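Local coordinates for protein peroxinectin A (Dictyostelium discoideum, PDB 6ERC) that uses hydrogen peroxide to oxidise phenolic donors, iodide and thiocyanate at a bound haem, as a secreted member of the animal haem peroxidase family, at residues N153-N158 with S222-L227; K164-L169 with L184-V189; T297-R302 with H390-Y395. All coordinates share one frame; numbering follows the deposited sequence.

Contact 1: residues N153-N158 with S222-L227; sequences NVLYGN and SIHTLL. With NA (sodium ion), chain K.
Val154 and Leu155, on the short helix that follows the sodium-binding loop, pack against His224 and Leu227 of the long helix 218-241. CG2 of Val154 approaches the NE2 end of the His224 imidazole obliquely, with CE1 and CD2 about equally far from it. The modelled separation of 3.0 Å between Val154 CG2 and His224 NE2 is short for a methyl and a nitrogen, so the exact gap is doubtful. Two further contacts help fix the ring's orientation: His224 ND1 is hydrogen-bonded to the carbonyl of Leu220 one turn earlier, which probably keeps the proton on ND1, and Phe78 meets the ring edge-to-face. Leu155 then divides its two methyls between the helix residues. With CG anti to its carbonyl carbon (chi1 -62°), it brings CD1 to 3.8 Å from Leu227 CB, the two leucines crossing at about a right angle, and CD2 to 3.9 Å from His224 O. Phe78 belongs to helix 70-80, which ends just before His81, the predicted active-site residue, and it also touches Val154 and Leu227. No hydrogen bond joins the two segments; aliphatic groups pack against the imidazole, a backbone carbonyl and a leucine, next to helix 70-80. At the start of the short helix, Asn153 OD1 binds the sodium ion at 2.4 Å; Asp151 OD1 and the carbonyls of Asn82, Gly147 and Tyr149 complete the site. Asn153 O accepts the amide of Gly157 at 3.0 Å from Gly157 N, and Gly157 leaves the helix with a positive phi of 86°.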
loop_
_atom_site.group_PDB
_atom_site.type_symbol
_atom_site.label_atom_id
_atom_site.label_comp_id
_atom_site.label_asym_id
_atom_site.label_seq_id
_atom_site.Cartn_x
_atom_site.Cartn_y
_atom_site.Cartn_z
ATOM N N ASN A 153 6.019 3.625 11.044
ATOM C CA ASN A 153 5.042 4.695 11.218
ATOM C C ASN A 153 3.623 4.148 11.250
ATOM O O ASN A 153 2.731 4.757 11.851
ATOM C CB ASN A 153 5.177 5.720 10.092
ATOM C CG ASN A 153 4.718 5.174 8.748
ATOM O OD1 ASN A 153 5.502 4.592 7.998
ATOM N ND2 ASN A 153 3.439 5.354 8.442
ATOM N N VAL A 154 3.395 3.008 10.597
ATOM C CA VAL A 154 2.082 2.376 10.607
ATOM C C VAL A 154 1.628 2.074 12.031
ATOM O O VAL A 154 0.427 2.089 12.322
ATOM C CB VAL A 154 2.116 1.102 9.738
ATOM C CG1 VAL A 154 3.169 0.128 10.252
ATOM C CG2 VAL A 154 0.748 0.446 9.692
ATOM N N LEU A 155 2.564 1.792 12.936
ATOM C CA LEU A 155 2.220 1.492 14.323
ATOM C C LEU A 155 2.372 2.686 15.252
ATOM O O LEU A 155 1.517 2.898 16.116
ATOM C CB LEU A 155 3.087 0.346 14.855
ATOM C CG LEU A 155 2.969 -1.016 14.165
ATOM C CD1 LEU A 155 3.862 -2.008 14.871
ATOM C CD2 LEU A 155 1.531 -1.522 14.135
ATOM N N TYR A 156 3.431 3.475 15.091
ATOM C CA TYR A 156 3.805 4.475 16.082
ATOM C C TYR A 156 3.459 5.900 15.675
ATOM O O TYR A 156 3.660 6.820 16.476
ATOM C CB TYR A 156 5.305 4.365 16.375
ATOM C CG TYR A 156 5.747 2.937 16.604
ATOM C CD1 TYR A 156 5.449 2.282 17.790
ATOM C CD2 TYR A 156 6.445 2.239 15.627
ATOM C CE1 TYR A 156 5.842 0.974 18.002
ATOM C CE2 TYR A 156 6.841 0.932 15.830
ATOM C CZ TYR A 156 6.539 0.303 17.021
ATOM O OH TYR A 156 6.930 -0.998 17.231
ATOM N N GLY A 157 2.940 6.111 14.469
ATOM C CA GLY A 157 2.546 7.438 14.039
ATOM C C GLY A 157 3.693 8.219 13.434
ATOM O O GLY A 157 4.854 7.799 13.416
ATOM N N ASN A 158 3.349 9.405 12.929
ATOM C CA ASN A 158 4.272 10.217 12.149
ATOM C C ASN A 158 4.885 11.364 12.950
ATOM O O ASN A 158 5.434 12.294 12.353
ATOM C CB ASN A 158 3.562 10.768 10.911
ATOM C CG ASN A 158 3.114 9.674 9.958
ATOM O OD1 ASN A 158 1.924 9.387 9.846
ATOM N ND2 ASN A 158 4.068 9.063 9.259
ATOM N N SER A 222 -5.716 -6.741 11.305
ATOM C CA SER A 222 -5.152 -7.920 11.951
ATOM C C SER A 222 -3.632 -7.855 11.974
ATOM O O SER A 222 -3.006 -8.179 12.992
ATOM C CB SER A 222 -5.625 -9.185 11.242
ATOM O OG SER A 222 -6.999 -9.414 11.493
ATOM N N ILE A 223 -3.016 -7.438 10.867
ATOM C CA ILE A 223 -1.564 -7.287 10.856
ATOM C C ILE A 223 -1.140 -6.233 11.869
ATOM O O ILE A 223 -0.159 -6.415 12.601
ATOM C CB ILE A 223 -1.062 -6.953 9.439
ATOM C CG1 ILE A 223 -1.345 -8.127 8.494
ATOM C CG2 ILE A 223 0.437 -6.640 9.470
ATOM C CD1 ILE A 223 -0.974 -7.880 7.040
ATOM N N HIS A 224 -1.864 -5.115 11.931
ATOM C CA HIS A 224 -1.588 -4.121 12.962
ATOM C C HIS A 224 -1.610 -4.761 14.343
ATOM O O HIS A 224 -0.713 -4.537 15.162
ATOM C CB HIS A 224 -2.608 -2.985 12.892
ATOM C CG HIS A 224 -2.403 -2.052 11.742
ATOM N ND1 HIS A 224 -2.589 -2.433 10.431
ATOM C CD2 HIS A 224 -2.037 -0.749 11.707
ATOM C CE1 HIS A 224 -2.343 -1.406 9.637
ATOM N NE2 HIS A 224 -2.007 -0.371 10.387
ATOM N N THR A 225 -2.630 -5.576 14.609
ATOM C CA THR A 225 -2.804 -6.152 15.937
ATOM C C THR A 225 -1.622 -7.036 16.316
ATOM O O THR A 225 -1.059 -6.904 17.409
ATOM C CB THR A 225 -4.111 -6.946 15.987
ATOM O OG1 THR A 225 -5.205 -6.090 15.638
ATOM C CG2 THR A 225 -4.349 -7.522 17.376
ATOM N N LEU A 226 -1.229 -7.945 15.424
ATOM C CA LEU A 226 -0.202 -8.920 15.778
ATOM C C LEU A 226 1.132 -8.242 16.057
ATOM O O LEU A 226 1.848 -8.629 16.989
ATOM C CB LEU A 226 -0.053 -9.962 14.669
ATOM C CG LEU A 226 -1.291 -10.797 14.319
ATOM C CD1 LEU A 226 -0.906 -11.947 13.396
ATOM C CD2 LEU A 226 -2.002 -11.330 15.555
ATOM N N LEU A 227 1.488 -7.226 15.268
ATOM C CA LEU A 227 2.750 -6.535 15.506
ATOM C C LEU A 227 2.689 -5.682 16.765
ATOM O O LEU A 227 3.727 -5.413 17.380
ATOM C CB LEU A 227 3.123 -5.678 14.298
ATOM C CG LEU A 227 3.478 -6.439 13.019
ATOM C CD1 LEU A 227 3.896 -5.466 11.922
ATOM C CD2 LEU A 227 4.576 -7.469 13.263
HETATM NA NA NA K . 7.425 5.370 6.728
#

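Contact 2: residues K164-L169 with L184-V189; sequences KNLRSL and LPPKNV
Val189 brings a single methyl, CG1, against the last turn of helix 160-166, and this is the tighter part of the contact: CG1 lies 3.7 Å from Asn165 C and 4.0 Å from Asn165 CB, so the methyl abuts the carbonyl group. The modelled 3.1 Å between Val189 CG1 and Asn165 O is too short to be trusted and remains doubtful. What puts the methyl there is the valine torsion: CG1 stands opposite the backbone N (chi1 -179°), leaving CG2 beside that nitrogen. The rest of the interface is slacker. Leu166 CD2 approaches Pro186 CG at 4.3 Å and Val189 CG1 at 4.5 Å, a shallow apolar touch of one branch tip against a proline ring and a methyl. Beyond it the surface opens: Lys187 and Asn188, between the two touching residues of the loop, are exposed to solvent, and Asn165 is partly so. Arg167, the first residue past the helix, is by contrast buried; its CB is directed away from the loop, and its guanidinium makes salt bridges with Asp247 and Glu248 and a cation-pi contact with Phe251. The loop 184-189 follows the two-stranded hairpin of 177-179 and 182-184, and the helix end is tied to the run leading into that hairpin by a backbone bond between Leu166 and Lys175. Lys175 NZ also donates to Asn165 O, a carbonyl near the helix C-terminus, where a positive charge should be favourable. That oxygen thus has a hydrogen-bonding partner in the lysine, while the two segments meet by van der Waals contact, without a hydrogen bond between them.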
loop_
_atom_site.group_PDB
_atom_site.type_symbol
_atom_site.label_atom_id
_atom_site.label_comp_id
_atom_site.label_asym_id
_atom_site.label_seq_id
_atom_site.Cartn_x
_atom_site.Cartn_y
_atom_site.Cartn_z
ATOM N N LYS A 164 3.269 9.219 21.456
ATOM C CA LYS A 164 3.101 9.159 22.903
ATOM C C LYS A 164 1.640 9.106 23.330
ATOM O O LYS A 164 1.371 8.888 24.516
ATOM C CB LYS A 164 3.798 10.352 23.560
ATOM C CG LYS A 164 5.316 10.219 23.576
ATOM C CD LYS A 164 5.995 11.387 24.267
ATOM C CE LYS A 164 7.504 11.183 24.323
ATOM N NZ LYS A 164 8.215 12.328 24.962
ATOM N N ASN A 165 0.697 9.302 22.410
ATOM C CA ASN A 165 -0.709 9.079 22.718
ATOM C C ASN A 165 -1.141 7.650 22.430
ATOM O O ASN A 165 -2.086 7.157 23.057
ATOM C CB ASN A 165 -1.591 10.051 21.928
ATOM C CG ASN A 165 -1.614 11.442 22.536
ATOM O OD1 ASN A 165 -1.140 12.402 21.933
ATOM N ND2 ASN A 165 -2.170 11.554 23.735
ATOM N N LEU A 166 -0.463 6.967 21.504
ATOM C CA LEU A 166 -0.791 5.582 21.192
ATOM C C LEU A 166 -0.166 4.588 22.162
ATOM O O LEU A 166 -0.588 3.427 22.191
ATOM C CB LEU A 166 -0.340 5.237 19.770
ATOM C CG LEU A 166 -1.272 5.647 18.631
ATOM C CD1 LEU A 166 -0.593 5.420 17.287
ATOM C CD2 LEU A 166 -2.589 4.881 18.694
ATOM N N ARG A 167 0.821 5.005 22.946
ATOM C CA ARG A 167 1.528 4.106 23.843
ATOM C C ARG A 167 1.132 4.381 25.288
ATOM O O ARG A 167 0.778 5.506 25.652
ATOM C CB ARG A 167 3.046 4.233 23.675
ATOM C CG ARG A 167 3.573 5.648 23.783
ATOM C CD ARG A 167 5.045 5.730 23.415
ATOM N NE ARG A 167 5.897 5.759 24.598
ATOM C CZ ARG A 167 7.168 6.148 24.598
ATOM N NH1 ARG A 167 7.752 6.547 23.474
ATOM N NH2 ARG A 167 7.856 6.145 25.727
ATOM N N SER A 168 1.194 3.328 26.107
ATOM C CA SER A 168 0.739 3.419 27.490
ATOM C C SER A 168 1.674 4.244 28.360
ATOM O O SER A 168 1.254 4.707 29.424
ATOM C CB SER A 168 0.592 2.020 28.091
ATOM O OG SER A 168 1.840 1.351 28.138
ATOM N N LEU A 169 2.922 4.444 27.937
ATOM C CA LEU A 169 3.929 5.138 28.731
ATOM C C LEU A 169 4.275 4.378 30.006
ATOM O O LEU A 169 4.719 4.977 30.991
ATOM C CB LEU A 169 3.476 6.563 29.074
ATOM C CG LEU A 169 3.045 7.434 27.891
ATOM C CD1 LEU A 169 2.483 8.752 28.382
ATOM C CD2 LEU A 169 4.201 7.678 26.939
ATOM N N LEU A 184 -6.709 -6.345 21.432
ATOM C CA LEU A 184 -6.951 -5.639 20.180
ATOM C C LEU A 184 -6.420 -4.214 20.282
ATOM O O LEU A 184 -6.106 -3.751 21.385
ATOM C CB LEU A 184 -8.443 -5.635 19.846
ATOM C CG LEU A 184 -9.088 -7.012 19.665
ATOM C CD1 LEU A 184 -10.583 -6.869 19.439
ATOM C CD2 LEU A 184 -8.444 -7.767 18.512
ATOM N N PRO A 185 -6.299 -3.493 19.170
ATOM C CA PRO A 185 -5.771 -2.125 19.227
ATOM C C PRO A 185 -6.670 -1.221 20.049
ATOM O O PRO A 185 -7.808 -1.589 20.377
ATOM C CB PRO A 185 -5.738 -1.693 17.752
ATOM C CG PRO A 185 -5.712 -2.969 16.975
ATOM C CD PRO A 185 -6.522 -3.939 17.782
ATOM N N PRO A 186 -6.195 -0.031 20.402
ATOM C CA PRO A 186 -6.995 0.885 21.220
ATOM C C PRO A 186 -8.003 1.653 20.374
ATOM O O PRO A 186 -8.002 1.592 19.144
ATOM C CB PRO A 186 -5.943 1.822 21.820
ATOM C CG PRO A 186 -4.862 1.861 20.792
ATOM C CD PRO A 186 -4.870 0.526 20.082
ATOM N N LYS A 187 -8.867 2.396 21.063
ATOM C CA LYS A 187 -9.908 3.172 20.404
ATOM C C LYS A 187 -10.067 4.523 21.091
ATOM O O LYS A 187 -9.720 4.695 22.262
ATOM C CB LYS A 187 -11.247 2.421 20.403
ATOM C CG LYS A 187 -11.257 1.176 19.523
ATOM C CD LYS A 187 -12.488 0.310 19.772
ATOM C CE LYS A 187 -12.387 -0.435 21.102
ATOM N NZ LYS A 187 -13.498 -1.408 21.295
ATOM N N ASN A 188 -10.605 5.484 20.333
ATOM C CA ASN A 188 -10.924 6.820 20.842
ATOM C C ASN A 188 -9.698 7.528 21.409
ATOM O O ASN A 188 -9.818 8.403 22.272
ATOM C CB ASN A 188 -12.024 6.761 21.908
ATOM C CG ASN A 188 -13.312 6.171 21.385
ATOM O OD1 ASN A 188 -13.594 6.234 20.192
ATOM N ND2 ASN A 188 -14.107 5.595 22.279
ATOM N N VAL A 189 -8.511 7.169 20.935
ATOM C CA VAL A 189 -7.278 7.764 21.443
ATOM C C VAL A 189 -7.221 9.221 20.992
ATOM O O VAL A 189 -7.230 9.489 19.781
ATOM C CB VAL A 189 -6.044 6.982 20.966
ATOM C CG1 VAL A 189 -4.769 7.597 21.529
ATOM C CG2 VAL A 189 -6.161 5.520 21.374
#

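Contact 3: residues T297-R302 with H390-Y395; sequences TTTAFR and HGIPPY. With HEM (protoporphyrin IX containing Fe), chain F.
Thr298 and Thr299 on helix 294-300 meet His390, where helix 379-390 gives way to a loop, and Ile392 in that loop. Ile392 lies along the hydroxyl of Thr299: its CB is 4.1 Å from Thr299 OG1, its CG1 3.5 Å from that oxygen, and its CG2 and terminal CD1 each 3.6 Å from it. CG1, anti to the carbonyl carbon of Ile392 (chi1 -63°), also lies 4.0 Å from Thr298 CG2. Beside these carbons, Thr299 OG1 hydrogen-bonds Asn387 OD1. Thr298 OG1 and His390 ND1 are 2.8 Å apart, and each has a hydrogen-bond partner in Asn294, the threonine in its backbone O and the histidine in OD1; His390 NE2 bonds Thr119 OG1. The other side of segment 297-302 serves the haem. Thr297 OG1 donates to propionate oxygen O2D. Arg302, one guanidinium face toward haem CHA, hydrogen-bonds O1A through NH1, at a modelled distance too short to trust exactly, and weakly through NH2; NH1 also bonds Asn383 OD1. Arg302 NE donates to Thr297 O at 3.1 Å, 157° at the hydrogen, which helps fix the guanidinium plane. Helix 294-300 thus lies between the haem and segment 390-395, with helices 435-441 and 452-467 packing against Thr299.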
loop_
_atom_site.group_PDB
_atom_site.type_symbol
_atom_site.label_atom_id
_atom_site.label_comp_id
_atom_site.label_asym_id
_atom_site.label_seq_id
_atom_site.Cartn_x
_atom_site.Cartn_y
_atom_site.Cartn_z
ATOM N N THR A 297 4.492 4.383 -6.462
ATOM C CA THR A 297 3.251 4.400 -5.701
ATOM C C THR A 297 2.037 4.645 -6.588
ATOM O O THR A 297 0.963 4.094 -6.325
ATOM C CB THR A 297 3.329 5.461 -4.598
ATOM O OG1 THR A 297 2.189 5.346 -3.741
ATOM C CG2 THR A 297 3.380 6.868 -5.173
ATOM N N THR A 298 2.183 5.449 -7.642
ATOM C CA THR A 298 1.039 5.785 -8.482
ATOM C C THR A 298 0.705 4.667 -9.464
ATOM O O THR A 298 -0.473 4.414 -9.737
ATOM C CB THR A 298 1.310 7.082 -9.245
ATOM O OG1 THR A 298 1.764 8.093 -8.335
ATOM C CG2 THR A 298 0.048 7.564 -9.944
ATOM N N THR A 299 1.720 3.984 -10.000
ATOM C CA THR A 299 1.520 3.057 -11.113
ATOM C C THR A 299 1.898 1.629 -10.746
ATOM O O THR A 299 1.016 0.769 -10.676
ATOM C CB THR A 299 2.315 3.541 -12.328
ATOM O OG1 THR A 299 2.111 4.949 -12.509
ATOM C CG2 THR A 299 1.876 2.799 -13.585
ATOM N N ALA A 300 3.179 1.341 -10.517
ATOM C CA ALA A 300 3.634 -0.043 -10.436
ATOM C C ALA A 300 3.001 -0.778 -9.259
ATOM O O ALA A 300 2.377 -1.830 -9.430
ATOM C CB ALA A 300 5.160 -0.081 -10.337
ATOM N N PHE A 301 3.157 -0.244 -8.051
ATOM C CA PHE A 301 2.770 -0.984 -6.858
ATOM C C PHE A 301 1.268 -0.986 -6.605
ATOM O O PHE A 301 0.827 -1.584 -5.617
ATOM C CB PHE A 301 3.491 -0.424 -5.631
ATOM C CG PHE A 301 3.659 -1.425 -4.530
ATOM C CD1 PHE A 301 4.629 -2.406 -4.617
ATOM C CD2 PHE A 301 2.846 -1.390 -3.410
ATOM C CE1 PHE A 301 4.787 -3.334 -3.607
ATOM C CE2 PHE A 301 3.002 -2.317 -2.397
ATOM C CZ PHE A 301 3.973 -3.288 -2.496
ATOM N N ARG A 302 0.471 -0.342 -7.453
ATOM C CA ARG A 302 -0.978 -0.434 -7.328
ATOM C C ARG A 302 -1.537 -1.712 -7.939
ATOM O O ARG A 302 -2.761 -1.876 -7.983
ATOM C CB ARG A 302 -1.646 0.785 -7.968
ATOM C CG ARG A 302 -1.296 2.093 -7.279
ATOM C CD ARG A 302 -2.462 3.066 -7.261
ATOM N NE ARG A 302 -2.096 4.319 -6.609
ATOM C CZ ARG A 302 -2.943 5.310 -6.352
ATOM N NH1 ARG A 302 -4.221 5.202 -6.689
ATOM N NH2 ARG A 302 -2.509 6.412 -5.754
ATOM N N HIS A 390 -1.133 12.829 -11.805
ATOM C CA HIS A 390 0.306 12.960 -11.609
ATOM C C HIS A 390 1.073 13.123 -12.911
ATOM O O HIS A 390 2.273 13.415 -12.868
ATOM C CB HIS A 390 0.857 11.739 -10.864
ATOM C CG HIS A 390 0.355 11.604 -9.459
ATOM N ND1 HIS A 390 0.975 10.805 -8.522
ATOM C CD2 HIS A 390 -0.711 12.158 -8.835
ATOM C CE1 HIS A 390 0.316 10.878 -7.380
ATOM N NE2 HIS A 390 -0.712 11.692 -7.542
ATOM N N GLY A 391 0.427 12.933 -14.055
ATOM C CA GLY A 391 1.108 13.066 -15.328
ATOM C C GLY A 391 2.006 11.896 -15.655
ATOM O O GLY A 391 3.091 12.089 -16.218
ATOM N N ILE A 392 1.590 10.682 -15.308
ATOM C CA ILE A 392 2.389 9.500 -15.651
ATOM C C ILE A 392 2.460 9.377 -17.170
ATOM O O ILE A 392 1.410 9.425 -17.843
ATOM C CB ILE A 392 1.780 8.231 -15.020
ATOM C CG1 ILE A 392 1.806 8.322 -13.487
ATOM C CG2 ILE A 392 2.511 6.970 -15.500
ATOM C CD1 ILE A 392 3.201 8.333 -12.869
ATOM N N PRO A 393 3.640 9.229 -17.764
ATOM C CA PRO A 393 3.728 9.138 -19.226
ATOM C C PRO A 393 2.948 7.950 -19.756
ATOM O O PRO A 393 2.574 7.048 -18.992
ATOM C CB PRO A 393 5.234 8.967 -19.479
ATOM C CG PRO A 393 5.881 9.558 -18.300
ATOM C CD PRO A 393 4.975 9.260 -17.143
ATOM N N PRO A 394 2.679 7.915 -21.061
ATOM C CA PRO A 394 2.039 6.735 -21.653
ATOM C C PRO A 394 2.909 5.491 -21.540
ATOM O O PRO A 394 4.119 5.555 -21.319
ATOM C CB PRO A 394 1.837 7.140 -23.117
ATOM C CG PRO A 394 1.809 8.623 -23.096
ATOM C CD PRO A 394 2.749 9.036 -22.013
ATOM N N TYR A 395 2.258 4.340 -21.720
ATOM C CA TYR A 395 2.915 3.045 -21.566
ATOM C C TYR A 395 4.241 2.992 -22.321
ATOM O O TYR A 395 5.293 2.714 -21.736
ATOM C CB TYR A 395 1.963 1.943 -22.040
ATOM C CG TYR A 395 2.544 0.546 -22.044
ATOM C CD1 TYR A 395 2.939 -0.071 -20.863
ATOM C CD2 TYR A 395 2.668 -0.167 -23.230
ATOM C CE1 TYR A 395 3.459 -1.352 -20.868
ATOM C CE2 TYR A 395 3.185 -1.446 -23.245
ATOM C CZ TYR A 395 3.578 -2.036 -22.064
ATOM O OH TYR A 395 4.095 -3.312 -22.083
HETATM C CHA HEM F . -3.951 3.427 -2.852
HETATM C CHB HEM F . -7.806 0.928 -1.344
HETATM C CHC HEM F . -5.180 -3.165 -1.481
HETATM C CHD HEM F . -1.403 -0.682 -3.221
HETATM C C1A HEM F . -5.233 3.092 -2.493
HETATM C C2A HEM F . -6.368 3.983 -2.490
HETATM C C3A HEM F . -7.439 3.299 -2.077
HETATM C C4A HEM F . -7.010 1.947 -1.799
HETATM C CMA HEM F . -8.879 3.834 -1.909
HETATM C CAA HEM F . -6.312 5.459 -2.914
HETATM C CBA HEM F . -7.110 5.576 -4.205
HETATM C CGA HEM F . -6.660 6.788 -4.979
HETATM O O1A HEM F . -5.477 6.832 -5.405
HETATM O O2A HEM F . -7.490 7.709 -5.181
HETATM C C1B HEM F . -7.416 -0.385 -1.234
HETATM C C2B HEM F . -8.253 -1.457 -0.755
HETATM C C3B HEM F . -7.532 -2.591 -0.785
HETATM C C4B HEM F . -6.213 -2.268 -1.291
HETATM C CMB HEM F . -9.709 -1.234 -0.301
HETATM C CAB HEM F . -7.941 -4.029 -0.389
HETATM C CBB HEM F . -9.177 -4.360 -0.001
HETATM C C1C HEM F . -3.928 -2.861 -1.972
HETATM C C2C HEM F . -2.838 -3.796 -2.194
HETATM C C3C HEM F . -1.786 -3.099 -2.677
HETATM C C4C HEM F . -2.195 -1.714 -2.769
HETATM C CMC HEM F . -2.985 -5.303 -1.897
HETATM C CAC HEM F . -0.355 -3.517 -3.106
HETATM C CBC HEM F . 0.148 -4.752 -3.057
HETATM C C1D HEM F . -1.750 0.647 -3.230
HETATM C C2D HEM F . -0.873 1.749 -3.554
HETATM C C3D HEM F . -1.586 2.875 -3.459
HETATM C C4D HEM F . -2.928 2.533 -3.056
HETATM C CMD HEM F . 0.607 1.606 -3.963
HETATM C CAD HEM F . -1.104 4.319 -3.686
HETATM C CBD HEM F . -0.380 4.709 -2.401
HETATM C CGD HEM F . -0.564 6.176 -2.095
HETATM O O1D HEM F . -1.599 6.529 -1.473
HETATM O O2D HEM F . 0.314 6.999 -2.457
HETATM N NA HEM F . -5.660 1.855 -2.064
HETATM N NB HEM F . -6.179 -0.911 -1.553
HETATM N NC HEM F . -3.497 -1.603 -2.333
HETATM N ND HEM F . -2.994 1.163 -2.930
HETATM FE FE HEM F . -4.548 0.147 -2.198
#

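In the fold
Contacts 1 and 2 are neighbours, their centres 11 Å apart, and contact 2 is nested within the chain loop that contact 1 closes. Helices 153-156 and 160-166 follow one another, and the two contacts touch where Leu155 O meets Leu166 CD1 and where Thr225 meets Pro185, so helix 218-241 borders both. Contact 3 comes later in the chain, opening after both have closed, and lies across the centre of the chain, about 27 Å from contact 1 and 36 Å from contact 2 between centres. All three fall within the animal haem peroxidase family region: contact 1 packs beside the sodium site, contact 2 lies farther out, and segment 297-302 of contact 3 also supplies residues that bind the haem propionates.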